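Local coordinates for protein possible translation initiation inhibitor (Rhodopseudomonas palustris, PDB 3LME) that is of unknown function but is named a possible translation initiation inhibitor and belongs to the YjgF-like family of small trimeric alpha-beta proteins, at residues Lys4-Thr9 with Glu64-Thr69; Asp10-Pro15 with Trp19-Arg24; Arg54-Met59 with Lys95-Asp100; Pro88-Val93 with Pro104-Leu109. The protein carries 1 engineered substitution. All coordinates share one frame; numbering follows the deposited sequence.

Contact 1: residues Lys4-Thr9 with Glu64-Thr69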
loop_
_atom_site.group_PDB
_atom_site.type_symbol
_atom_site.label_atom_id
_atom_site.label_comp_id
_atom_site.label_asym_id
_atom_site.label_seq_id
_atom_site.Cartn_x
_atom_site.Cartn_y
_atom_site.Cartn_z
ATOM N N LYS A 4 7.749 2.252 -17.916
ATOM C CA LYS A 4 8.893 1.448 -18.296
ATOM C C LYS A 4 9.166 0.487 -17.132
ATOM O O LYS A 4 9.465 0.939 -16.024
ATOM C CB LYS A 4 10.103 2.358 -18.510
ATOM C CG LYS A 4 11.250 1.697 -19.271
ATOM C CD LYS A 4 12.513 2.580 -19.293
ATOM C CE LYS A 4 13.517 2.046 -20.344
ATOM N NZ LYS A 4 14.698 2.948 -20.593
ATOM N N ILE A 5 9.045 -0.823 -17.379
ATOM C CA ILE A 5 9.475 -1.834 -16.413
ATOM C C ILE A 5 10.974 -1.729 -16.239
ATOM O O ILE A 5 11.692 -1.668 -17.205
ATOM C CB ILE A 5 9.152 -3.289 -16.882
ATOM C CG1 ILE A 5 7.628 -3.549 -16.942
ATOM C CG2 ILE A 5 9.896 -4.353 -16.013
ATOM C CD1 ILE A 5 6.901 -3.415 -15.627
ATOM N N ILE A 6 11.436 -1.736 -14.999
ATOM C CA ILE A 6 12.858 -1.599 -14.686
ATOM C C ILE A 6 13.586 -2.887 -14.967
ATOM O O ILE A 6 13.386 -3.881 -14.286
ATOM C CB ILE A 6 13.049 -1.237 -13.220
ATOM C CG1 ILE A 6 12.417 0.126 -12.950
ATOM C CG2 ILE A 6 14.516 -1.235 -12.856
ATOM C CD1 ILE A 6 12.127 0.371 -11.512
ATOM N N ALA A 7 14.423 -2.873 -15.996
ATOM C CA ALA A 7 15.232 -4.053 -16.358
ATOM C C ALA A 7 16.238 -4.453 -15.251
ATOM O O ALA A 7 16.794 -3.594 -14.560
ATOM C CB ALA A 7 15.944 -3.810 -17.682
ATOM N N PRO A 8 16.452 -5.763 -15.063
ATOM C CA PRO A 8 17.369 -6.185 -14.004
ATOM C C PRO A 8 18.804 -5.830 -14.334
ATOM O O PRO A 8 19.191 -5.810 -15.502
ATOM C CB PRO A 8 17.189 -7.700 -13.945
ATOM C CG PRO A 8 15.929 -7.958 -14.628
ATOM C CD PRO A 8 15.769 -6.901 -15.679
ATOM N N THR A 9 19.580 -5.585 -13.291
ATOM C CA THR A 9 20.906 -5.003 -13.411
ATOM C C THR A 9 21.875 -5.835 -12.589
ATOM O O THR A 9 21.447 -6.757 -11.899
ATOM C CB THR A 9 20.802 -3.534 -12.986
ATOM O OG1 THR A 9 20.656 -2.748 -14.171
ATOM C CG2 THR A 9 21.984 -3.045 -12.194
ATOM N N GLU A 64 17.599 2.916 -7.452
ATOM C CA GLU A 64 18.731 3.554 -8.101
ATOM C C GLU A 64 18.860 3.143 -9.593
ATOM O O GLU A 64 19.250 3.956 -10.427
ATOM C CB GLU A 64 19.997 3.300 -7.267
ATOM C CG GLU A 64 21.227 4.057 -7.718
ATOM C CD GLU A 64 21.979 3.334 -8.858
ATOM O OE1 GLU A 64 22.607 4.044 -9.693
ATOM O OE2 GLU A 64 21.933 2.064 -8.922
ATOM N N ALA A 65 18.491 1.907 -9.928
ATOM C CA ALA A 65 18.402 1.471 -11.326
ATOM C C ALA A 65 17.284 2.169 -12.137
ATOM O O ALA A 65 17.220 2.045 -13.372
ATOM C CB ALA A 65 18.241 -0.029 -11.402
ATOM N N ALA A 66 16.400 2.900 -11.468
ATOM C CA ALA A 66 15.427 3.694 -12.193
ATOM C C ALA A 66 15.689 5.175 -11.991
ATOM O O ALA A 66 14.885 6.001 -12.403
ATOM C CB ALA A 66 14.032 3.340 -11.764
ATOM N N GLY A 67 16.803 5.508 -11.338
ATOM C CA GLY A 67 17.223 6.896 -11.174
ATOM C C GLY A 67 16.760 7.555 -9.887
ATOM O O GLY A 67 16.907 8.762 -9.728
ATOM N N ALA A 68 16.199 6.781 -8.958
ATOM C CA ALA A 68 15.770 7.323 -7.686
ATOM C C ALA A 68 16.790 6.994 -6.647
ATOM O O ALA A 68 17.437 5.954 -6.711
ATOM C CB ALA A 68 14.457 6.747 -7.296
ATOM N N THR A 69 16.917 7.872 -5.670
ATOM C CA THR A 69 17.810 7.644 -4.540
ATOM C C THR A 69 16.966 7.472 -3.276
ATOM O O THR A 69 15.742 7.688 -3.303
ATOM C CB THR A 69 18.727 8.851 -4.332
ATOM O OG1 THR A 69 17.921 10.030 -4.190
ATOM C CG2 THR A 69 19.645 9.027 -5.523
#
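Ile6 and Ala66 bring the two backbones together, their CA atoms 6.4 Å apart, where the chain leaving strand 4-5 runs past the type I turn Glu64-Gly67 at the end of a helix. The contact is small and wholly apolar, and its central group is the side chain of Ile6. With CG1 set beside the backbone N and opposite the carbonyl carbon (chi1 -63°), the two branches of Ile6 meet different alanines. The longer branch leads to Ala66, whose CB lies 3.5 Å from Ile6 CD1 and 3.8 Å from Ile6 CG1. The shorter branch, CG2, approaches Ala65 more loosely, at 4.2 Å from Ala65 CB. One isoleucine therefore lies against two consecutive methyl groups, both of which point from the turn toward the 4-9 segment.

The turn owes its shape to the way the helix stops. Gly67, at positive phi, is the C-prime residue of a Schellman motif: Gly67 N is hydrogen-bonded to Glu64 O at 3.0 Å, and Ala68 N reaches back to the carbonyl of Ala63. This reversal places Ala65 and Ala66 beside Ile6 before the chain turns off toward strand 73-80.

Tyr103 of the second subunit packs on neighbouring Ile5. Ile6 is buried because more than the turn surrounds it, with Ile21, Val29 and Ile31 adding apolar surface, the last two from strand 28-35. Ala66 touches Val29 as well. The contact thus joins the turn after helix 48-64 to the edge of the sheet where strand 4-5 pairs with strand 22-25.

Contact 2: residues Asp10-Pro15 with Trp19-Arg24. With SO4 (sulfate ion), chain O.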
loop_
_atom_site.group_PDB
_atom_site.type_symbol
_atom_site.label_atom_id
_atom_site.label_comp_id
_atom_site.label_asym_id
_atom_site.label_seq_id
_atom_site.Cartn_x
_atom_site.Cartn_y
_atom_site.Cartn_z
ATOM N N ASP A 10 23.173 -5.575 -12.684
ATOM C CA ASP A 10 24.112 -6.401 -11.902
ATOM C C ASP A 10 24.226 -5.940 -10.440
ATOM O O ASP A 10 24.952 -6.544 -9.642
ATOM C CB ASP A 10 25.471 -6.599 -12.608
ATOM C CG ASP A 10 26.373 -5.356 -12.568
ATOM O OD1 ASP A 10 27.581 -5.490 -12.894
ATOM O OD2 ASP A 10 25.913 -4.242 -12.221
ATOM N N LYS A 11 23.471 -4.888 -10.098
ATOM C CA LYS A 11 23.344 -4.406 -8.701
ATOM C C LYS A 11 21.993 -4.798 -8.040
ATOM O O LYS A 11 21.793 -4.601 -6.845
ATOM C CB LYS A 11 23.603 -2.896 -8.616
ATOM C CG LYS A 11 25.086 -2.508 -8.559
ATOM C CD LYS A 11 25.415 -1.310 -9.519
ATOM C CE LYS A 11 26.932 -1.011 -9.585
ATOM N NZ LYS A 11 27.444 -0.837 -10.995
ATOM N N THR A 12 21.140 -5.445 -8.828
ATOM C CA THR A 12 19.711 -5.608 -8.600
ATOM C C THR A 12 19.300 -7.083 -8.481
ATOM O O THR A 12 20.044 -7.964 -8.902
ATOM C CB THR A 12 18.976 -4.943 -9.786
ATOM O OG1 THR A 12 18.385 -3.713 -9.360
ATOM C CG2 THR A 12 17.940 -5.824 -10.403
ATOM N N ILE A 13 18.138 -7.327 -7.861
ATOM C CA ILE A 13 17.451 -8.631 -7.828
ATOM C C ILE A 13 17.128 -9.064 -9.258
ATOM O O ILE A 13 16.980 -8.231 -10.133
ATOM C CB ILE A 13 16.138 -8.537 -6.947
ATOM C CG1 ILE A 13 16.465 -8.690 -5.474
ATOM C CG2 ILE A 13 15.072 -9.567 -7.309
ATOM C CD1 ILE A 13 17.017 -10.032 -5.099
ATOM N N THR A 14 17.030 -10.365 -9.503
ATOM C CA THR A 14 16.630 -10.868 -10.819
ATOM C C THR A 14 15.325 -11.625 -10.672
ATOM O O THR A 14 15.311 -12.694 -10.071
ATOM C CB THR A 14 17.721 -11.762 -11.418
ATOM O OG1 THR A 14 18.970 -11.083 -11.293
ATOM C CG2 THR A 14 17.460 -12.044 -12.898
ATOM N N PRO A 15 14.220 -11.065 -11.206
ATOM C CA PRO A 15 12.891 -11.633 -10.975
ATOM C C PRO A 15 12.795 -13.029 -11.547
ATOM O O PRO A 15 13.291 -13.276 -12.637
ATOM C CB PRO A 15 11.947 -10.670 -11.688
ATOM C CG PRO A 15 12.766 -9.898 -12.583
ATOM C CD PRO A 15 14.168 -9.888 -12.089
ATOM N N TRP A 19 6.531 -11.455 -12.029
ATOM C CA TRP A 19 6.694 -10.097 -11.520
ATOM C C TRP A 19 7.938 -9.374 -12.033
ATOM O O TRP A 19 8.766 -9.941 -12.743
ATOM C CB TRP A 19 6.693 -10.096 -9.997
ATOM C CG TRP A 19 7.504 -11.191 -9.401
ATOM C CD1 TRP A 19 7.111 -12.472 -9.200
ATOM C CD2 TRP A 19 8.842 -11.101 -8.902
ATOM N NE1 TRP A 19 8.112 -13.184 -8.598
ATOM C CE2 TRP A 19 9.188 -12.364 -8.410
ATOM C CE3 TRP A 19 9.777 -10.071 -8.820
ATOM C CZ2 TRP A 19 10.421 -12.632 -7.851
ATOM C CZ3 TRP A 19 10.999 -10.330 -8.256
ATOM C CH2 TRP A 19 11.315 -11.607 -7.779
ATOM N N SER A 20 8.033 -8.104 -11.666
ATOM C CA SER A 20 9.131 -7.235 -12.024
ATOM C C SER A 20 9.669 -6.669 -10.750
ATOM O O SER A 20 9.012 -6.772 -9.698
ATOM C CB SER A 20 8.600 -6.083 -12.832
ATOM O OG SER A 20 8.992 -6.262 -14.163
ATOM N N ILE A 21 10.845 -6.055 -10.831
ATOM C CA ILE A 21 11.418 -5.426 -9.643
ATOM C C ILE A 21 10.762 -4.041 -9.389
ATOM O O ILE A 21 10.713 -3.535 -8.247
ATOM C CB ILE A 21 12.976 -5.368 -9.686
ATOM C CG1 ILE A 21 13.473 -4.339 -10.687
ATOM C CG2 ILE A 21 13.578 -6.741 -10.033
ATOM C CD1 ILE A 21 14.956 -4.108 -10.569
ATOM N N GLY A 22 10.220 -3.450 -10.450
ATOM C CA GLY A 22 9.545 -2.196 -10.307
ATOM C C GLY A 22 9.350 -1.545 -11.638
ATOM O O GLY A 22 9.721 -2.087 -12.668
ATOM N N ALA A 23 8.777 -0.353 -11.607
ATOM C CA ALA A 23 8.437 0.373 -12.806
ATOM C C ALA A 23 8.660 1.850 -12.592
ATOM O O ALA A 23 8.410 2.385 -11.503
ATOM C CB ALA A 23 6.989 0.119 -13.171
ATOM N N ARG A 24 9.149 2.502 -13.639
ATOM C CA ARG A 24 9.108 3.946 -13.730
ATOM C C ARG A 24 7.786 4.335 -14.364
ATOM O O ARG A 24 7.400 3.787 -15.399
ATOM C CB ARG A 24 10.243 4.446 -14.605
ATOM C CG ARG A 24 10.190 5.937 -14.859
ATOM C CD ARG A 24 11.549 6.576 -14.637
ATOM N NE ARG A 24 11.338 7.849 -13.973
ATOM C CZ ARG A 24 12.136 8.374 -13.054
ATOM N NH1 ARG A 24 13.235 7.745 -12.662
ATOM N NH2 ARG A 24 11.811 9.539 -12.518
HETATM S S SO4 O . 7.111 -16.352 -6.546
HETATM O O1 SO4 O . 6.504 -16.295 -7.886
HETATM O O2 SO4 O . 7.321 -14.987 -6.071
HETATM O O3 SO4 O . 6.209 -17.025 -5.623
HETATM O O4 SO4 O . 8.378 -17.082 -6.601
#
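Pro15 lies over one face of the Trp19 indole, making a CH-pi contact in which Pro15 CA stands 3.9 Å from the centroid of the six-membered ring. Pro15 CB reaches the same ring nearer its rim, 3.6 Å from Trp19 CZ3. The edge of the indole takes a different neighbour: Ile13 CG2 comes up close to the ring plane, 4.3 Å from Trp19 CZ3. Ile21 continues the apolar row through both of its branches. Its CG2 touches Pro15 CD at 3.8 Å and lies 4.2 Å from Ile13 CG2, while its CD1 meets the methyl of Thr12 tip to tip.

Two first torsions set this up. Trp19 holds CG between its backbone N and carbonyl carbon (chi1 43°), which brings the ring back under Pro15. Ile21 CG1 has the same placing (chi1 72°), which leaves CG2 beside its own backbone N, against Ile13 and Pro15, and sends CD1 to Thr12. Farther out, strand 28-35 and helix 48-64 supply backing: Met34 touches both Ile13 and Ile21, and Ala62 lies against Ile21. Arg39 NE donates a hydrogen bond to the carbonyl O of Thr12, and Arg106 of the second subunit packs on Trp19.

A sulfate, probably from the crystallisation liquor, lies with its O2 3.2 Å from Trp19 NE1. The neck of this loop before strand 22-25 is therefore closed by dispersion and CH-pi packing; the indole N-H takes no part in it and makes only a weak bond to the sulfate.

Contact 3: residues Arg54-Met59 with Lys95-Asp100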
loop_
_atom_site.group_PDB
_atom_site.type_symbol
_atom_site.label_atom_id
_atom_site.label_comp_id
_atom_site.label_asym_id
_atom_site.label_seq_id
_atom_site.Cartn_x
_atom_site.Cartn_y
_atom_site.Cartn_z
ATOM N N ARG A 54 19.797 -5.804 4.260
ATOM C CA ARG A 54 19.816 -6.337 2.919
ATOM C C ARG A 54 18.504 -6.139 2.177
ATOM O O ARG A 54 18.500 -5.972 0.954
ATOM C CB ARG A 54 20.184 -7.814 2.943
ATOM C CG ARG A 54 20.480 -8.421 1.576
ATOM C CD ARG A 54 21.696 -7.766 1.028
ATOM N NE ARG A 54 22.347 -8.653 0.078
ATOM C CZ ARG A 54 23.411 -9.402 0.345
ATOM N NH1 ARG A 54 23.962 -9.396 1.550
ATOM N NH2 ARG A 54 23.912 -10.174 -0.617
ATOM N N MET A 55 17.391 -6.186 2.904
ATOM C CA MET A 55 16.080 -5.866 2.338
ATOM C C MET A 55 16.083 -4.414 1.855
ATOM O O MET A 55 15.699 -4.132 0.710
ATOM C CB MET A 55 14.993 -6.100 3.375
ATOM C CG MET A 55 13.571 -5.684 2.972
ATOM S SD MET A 55 12.440 -5.971 4.349
ATOM C CE MET A 55 12.927 -4.627 5.456
ATOM N N PHE A 56 16.572 -3.504 2.701
ATOM C CA PHE A 56 16.683 -2.103 2.290
ATOM C C PHE A 56 17.623 -1.876 1.094
ATOM O O PHE A 56 17.254 -1.170 0.138
ATOM C CB PHE A 56 17.082 -1.240 3.457
ATOM C CG PHE A 56 15.945 -0.858 4.329
ATOM C CD1 PHE A 56 15.121 0.183 3.985
ATOM C CD2 PHE A 56 15.700 -1.544 5.507
ATOM C CE1 PHE A 56 14.074 0.553 4.810
ATOM C CE2 PHE A 56 14.623 -1.190 6.355
ATOM C CZ PHE A 56 13.819 -0.154 6.007
ATOM N N ASP A 57 18.815 -2.488 1.133
ATOM C CA ASP A 57 19.753 -2.398 0.025
ATOM C C ASP A 57 19.134 -2.953 -1.281
ATOM O O ASP A 57 19.247 -2.318 -2.343
ATOM C CB ASP A 57 21.057 -3.129 0.346
ATOM C CG ASP A 57 21.901 -2.449 1.456
ATOM O OD1 ASP A 57 21.699 -1.258 1.820
ATOM O OD2 ASP A 57 22.818 -3.136 1.960
ATOM N N ASN A 58 18.481 -4.115 -1.238
ATOM C CA ASN A 58 17.858 -4.596 -2.450
ATOM C C ASN A 58 16.871 -3.578 -3.016
ATOM O O ASN A 58 16.857 -3.343 -4.227
ATOM C CB ASN A 58 17.124 -5.908 -2.229
ATOM C CG ASN A 58 18.038 -7.091 -2.115
ATOM O OD1 ASN A 58 17.668 -8.110 -1.556
ATOM N ND2 ASN A 58 19.221 -6.979 -2.651
ATOM N N MET A 59 16.028 -3.009 -2.144
ATOM C CA MET A 59 14.970 -2.068 -2.547
ATOM C C MET A 59 15.671 -0.868 -3.182
ATOM O O MET A 59 15.299 -0.456 -4.304
ATOM C CB MET A 59 14.067 -1.653 -1.348
ATOM C CG MET A 59 12.934 -0.638 -1.661
ATOM S SD MET A 59 12.113 0.248 -0.291
ATOM C CE MET A 59 13.470 1.085 0.531
ATOM N N LYS A 95 18.403 4.406 10.740
ATOM C CA LYS A 95 19.415 5.363 11.229
ATOM C C LYS A 95 20.729 5.204 10.462
ATOM O O LYS A 95 21.425 6.181 10.183
ATOM C CB LYS A 95 19.674 5.228 12.729
ATOM C CG LYS A 95 18.812 6.164 13.580
ATOM C CD LYS A 95 19.015 5.904 15.061
ATOM C CE LYS A 95 17.746 6.244 15.857
ATOM N NZ LYS A 95 17.704 7.676 16.373
ATOM N N ASP A 96 21.055 3.966 10.103
ATOM C CA ASP A 96 22.296 3.702 9.410
ATOM C C ASP A 96 22.289 4.300 8.005
ATOM O O ASP A 96 23.323 4.742 7.498
ATOM C CB ASP A 96 22.529 2.200 9.295
ATOM C CG ASP A 96 23.096 1.567 10.568
ATOM O OD1 ASP A 96 23.555 2.291 11.516
ATOM O OD2 ASP A 96 23.073 0.299 10.580
ATOM N N ILE A 97 21.118 4.291 7.379
ATOM C CA ILE A 97 21.012 4.637 5.979
ATOM C C ILE A 97 20.739 6.121 5.835
ATOM O O ILE A 97 21.402 6.803 5.060
ATOM C CB ILE A 97 19.955 3.746 5.250
ATOM C CG1 ILE A 97 20.467 2.298 5.194
ATOM C CG2 ILE A 97 19.633 4.278 3.856
ATOM C CD1 ILE A 97 19.577 1.340 4.461
ATOM N N TRP A 98 19.793 6.619 6.616
ATOM C CA TRP A 98 19.296 7.974 6.474
ATOM C C TRP A 98 20.003 8.963 7.412
ATOM O O TRP A 98 19.765 10.164 7.351
ATOM C CB TRP A 98 17.759 7.997 6.669
ATOM C CG TRP A 98 17.000 7.744 5.383
ATOM C CD1 TRP A 98 16.626 8.682 4.472
ATOM C CD2 TRP A 98 16.537 6.478 4.871
ATOM N NE1 TRP A 98 15.966 8.088 3.423
ATOM C CE2 TRP A 98 15.903 6.736 3.637
ATOM C CE3 TRP A 98 16.587 5.159 5.339
ATOM C CZ2 TRP A 98 15.319 5.713 2.855
ATOM C CZ3 TRP A 98 16.022 4.142 4.561
ATOM C CH2 TRP A 98 15.402 4.424 3.328
ATOM N N GLY A 99 20.863 8.459 8.279
ATOM C CA GLY A 99 21.518 9.298 9.250
ATOM C C GLY A 99 20.490 9.866 10.191
ATOM O O GLY A 99 19.624 9.140 10.687
ATOM N N ASP A 100 20.588 11.172 10.436
ATOM C CA ASP A 100 19.632 11.865 11.294
ATOM C C ASP A 100 18.411 12.396 10.518
ATOM O O ASP A 100 17.588 13.126 11.086
ATOM C CB ASP A 100 20.322 12.989 12.068
ATOM C CG ASP A 100 20.706 14.187 11.175
ATOM O OD1 ASP A 100 20.530 14.129 9.915
ATOM O OD2 ASP A 100 21.199 15.189 11.759
#
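Phe56 touches both Ile97 and Trp98, and this apolar packing makes up most of the contact between residues 54-59 and 95-100. Phe56 CB meets the end of the isoleucine chain, 3.7 Å from Ile97 CD1. Ile97 reaches there by keeping CG1 anti to its carbonyl carbon and then running out extended (chi2 -177°).

The aromatic contact is of another kind. Phe56 and Trp98 cross at about a right angle, and Phe56 CE1 lies at the indole edge, near the indole plane, 4.1 Å from Trp98 CZ3. Within its own helix, Ile97 lays CG2 over one face of the Trp98 ring, so a single isoleucine serves both the phenylalanine and the tryptophan.

The polar groups at this patch find their partners outside the two segments. Asp57 OD1 comes within 4.3 Å of Ile97 CD1, yet it forms a salt bridge with Arg53 NE, and Trp98 NE1 donates to the carbonyl of Lys70.

Behind the phenylalanine, Ile122 of strand 120-127 touches Phe56. Helices 48-64 and 83-98 thus lie side by side on one layer of sheet, the two-layer alpha-beta architecture of YjgF-like subunits.

Contact 4: residues Pro88-Val93 with Pro104-Leu109. With SO4 (sulfate ion), chain N.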
loop_
_atom_site.group_PDB
_atom_site.type_symbol
_atom_site.label_atom_id
_atom_site.label_comp_id
_atom_site.label_asym_id
_atom_site.label_seq_id
_atom_site.Cartn_x
_atom_site.Cartn_y
_atom_site.Cartn_z
ATOM N N PRO A 88 12.399 -2.145 16.287
ATOM C CA PRO A 88 13.669 -1.503 16.667
ATOM C C PRO A 88 14.833 -1.776 15.685
ATOM O O PRO A 88 15.764 -0.955 15.564
ATOM C CB PRO A 88 13.990 -2.105 18.048
ATOM C CG PRO A 88 12.994 -3.202 18.258
ATOM C CD PRO A 88 11.826 -2.930 17.392
ATOM N N VAL A 89 14.781 -2.914 15.003
ATOM C CA VAL A 89 15.824 -3.247 14.066
ATOM C C VAL A 89 15.658 -2.347 12.841
ATOM O O VAL A 89 16.618 -1.685 12.419
ATOM C CB VAL A 89 15.815 -4.750 13.693
ATOM C CG1 VAL A 89 16.981 -5.072 12.775
ATOM C CG2 VAL A 89 15.844 -5.654 14.969
ATOM N N VAL A 90 14.443 -2.287 12.301
ATOM C CA VAL A 90 14.115 -1.370 11.205
ATOM C C VAL A 90 14.526 0.074 11.555
ATOM O O VAL A 90 15.102 0.803 10.744
ATOM C CB VAL A 90 12.598 -1.457 10.857
ATOM C CG1 VAL A 90 12.205 -0.430 9.826
ATOM C CG2 VAL A 90 12.238 -2.832 10.369
ATOM N N ASN A 91 14.244 0.484 12.780
ATOM C CA ASN A 91 14.710 1.774 13.240
ATOM C C ASN A 91 16.228 1.892 13.096
ATOM O O ASN A 91 16.727 2.798 12.404
ATOM C CB ASN A 91 14.244 2.045 14.669
ATOM C CG ASN A 91 12.744 2.244 14.757
ATOM O OD1 ASN A 91 12.046 2.476 13.759
ATOM N ND2 ASN A 91 12.233 2.151 15.961
ATOM N N LYS A 92 16.952 0.950 13.696
ATOM C CA LYS A 92 18.397 0.965 13.680
ATOM C C LYS A 92 18.935 0.986 12.225
ATOM O O LYS A 92 19.832 1.771 11.878
ATOM C CB LYS A 92 18.888 -0.240 14.480
ATOM C CG LYS A 92 20.275 -0.687 14.223
ATOM C CD LYS A 92 21.254 -0.193 15.288
ATOM C CE LYS A 92 22.644 0.115 14.645
ATOM N NZ LYS A 92 22.939 -0.604 13.329
ATOM N N VAL A 93 18.371 0.155 11.359
ATOM C CA VAL A 93 18.857 0.119 9.990
ATOM C C VAL A 93 18.597 1.423 9.248
ATOM O O VAL A 93 19.435 1.872 8.448
ATOM C CB VAL A 93 18.311 -1.070 9.227
ATOM C CG1 VAL A 93 18.615 -0.918 7.751
ATOM C CG2 VAL A 93 18.938 -2.388 9.793
ATOM N N PRO A 104 11.647 9.156 5.302
ATOM C CA PRO A 104 10.414 9.054 4.511
ATOM C C PRO A 104 9.191 8.691 5.356
ATOM O O PRO A 104 9.347 8.132 6.445
ATOM C CB PRO A 104 10.698 7.924 3.537
ATOM C CG PRO A 104 12.076 7.445 3.859
ATOM C CD PRO A 104 12.460 7.943 5.203
ATOM N N PRO A 105 7.977 9.019 4.872
ATOM C CA PRO A 105 6.761 8.556 5.509
ATOM C C PRO A 105 6.738 7.028 5.485
ATOM O O PRO A 105 7.160 6.416 4.510
ATOM C CB PRO A 105 5.659 9.096 4.599
ATOM C CG PRO A 105 6.294 10.179 3.836
ATOM C CD PRO A 105 7.688 9.744 3.623
ATOM N N ARG A 106 6.216 6.415 6.541
ATOM C CA ARG A 106 6.469 5.015 6.765
ATOM C C ARG A 106 5.317 4.379 7.502
ATOM O O ARG A 106 4.735 4.989 8.371
ATOM C CB ARG A 106 7.747 4.886 7.608
ATOM C CG ARG A 106 7.989 3.531 8.192
ATOM C CD ARG A 106 9.193 3.521 9.093
ATOM N NE ARG A 106 8.873 3.650 10.503
ATOM C CZ ARG A 106 9.729 3.339 11.464
ATOM N NH1 ARG A 106 9.395 3.486 12.741
ATOM N NH2 ARG A 106 10.934 2.876 11.142
ATOM N N THR A 107 5.010 3.130 7.184
ATOM C CA THR A 107 4.061 2.369 7.970
ATOM C C THR A 107 4.598 0.953 8.233
ATOM O O THR A 107 5.006 0.288 7.299
ATOM C CB THR A 107 2.643 2.421 7.329
ATOM O OG1 THR A 107 1.820 1.418 7.908
ATOM C CG2 THR A 107 2.703 2.197 5.837
ATOM N N VAL A 108 4.631 0.529 9.502
ATOM C CA VAL A 108 5.144 -0.797 9.912
ATOM C C VAL A 108 4.029 -1.689 10.491
ATOM O O VAL A 108 3.500 -1.408 11.560
ATOM C CB VAL A 108 6.312 -0.688 10.991
ATOM C CG1 VAL A 108 6.805 -2.051 11.417
ATOM C CG2 VAL A 108 7.512 0.131 10.488
ATOM N N LEU A 109 3.674 -2.773 9.809
ATOM C CA LEU A 109 2.629 -3.684 10.340
ATOM C C LEU A 109 3.149 -5.078 10.575
ATOM O O LEU A 109 4.056 -5.523 9.874
ATOM C CB LEU A 109 1.442 -3.802 9.389
ATOM C CG LEU A 109 1.247 -2.612 8.472
ATOM C CD1 LEU A 109 0.973 -3.148 7.111
ATOM C CD2 LEU A 109 0.136 -1.719 8.958
HETATM S S SO4 N . 4.050 2.482 12.685
HETATM O O1 SO4 N . 3.554 1.713 11.552
HETATM O O2 SO4 N . 4.432 3.846 12.241
HETATM O O3 SO4 N . 3.036 2.538 13.733
HETATM O O4 SO4 N . 5.231 1.823 13.255
#
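Asn91 OD1 accepts two hydrogen bonds from one arginine, at 2.9 Å from Arg106 NH2 and 3.0 Å from Arg106 NH1. The guanidinium presents its end, and the amide oxygen sits in its plane between the two nitrogens. Amide and guanidinium are nearly coplanar, 15° apart, although the side chains cross at about a right angle. Both N-H groups thus converge on one oxygen, with the NH2 donor almost in line with the C=O bond. The arginine chain runs extended through chi2 and then turns about CG-CD (chi3 98°), which carries the guanidinium to Asn91.

Gln94 OE1 accepts a hydrogen bond from Arg106 NH2, and a sulfate forms a salt bridge with Arg106 NH1. Val108 CG2 lies over one face of the guanidinium, while Val90 CG1 stands 3.8 Å from Arg106 NH2. A different sulfate, like the first probably from the crystallisation liquor, sits at the strand backbone, where Val108 N donates to its O1 at 2.6 Å.

These segments belong to the beta-alpha-beta unit of strand 73-80, helix 83-98 and strand 106-110. Thr18 of the third subunit packs on both Asn91 and Arg106, so the pair lies at a subunit boundary. The two amide side chains would restrict the guanidinium, and the sulfate at Arg106 is also hydrogen-bonded to His35 NE2 of the third subunit, consistent with an anion-accepting pocket between subunits.

Contacts 1 and 2 form one neighbourhood, their centres about 7 Å apart, joined by the pairing of strands 4-5 and 22-25; along the chain, contact 2 is nested within the loop that contact 1 closes. Contacts 3 and 4, about 10 Å apart between centres, share helix 83-98 and touch through Phe56 and Val93; their segments alternate in sequence. Contacts 2 and 4 lie on opposite sides of the chain's centre, about 22 Å between their centres, though Ile13 of contact 2 touches Asn58 of contact 3. The mixed sheet runs from strand 4-5 at one edge to strand 106-110 at the other. Helix 48-64 bridges them: contact 3 uses its middle, contact 1 its end. Both edges meet neighbouring subunits of the trimer.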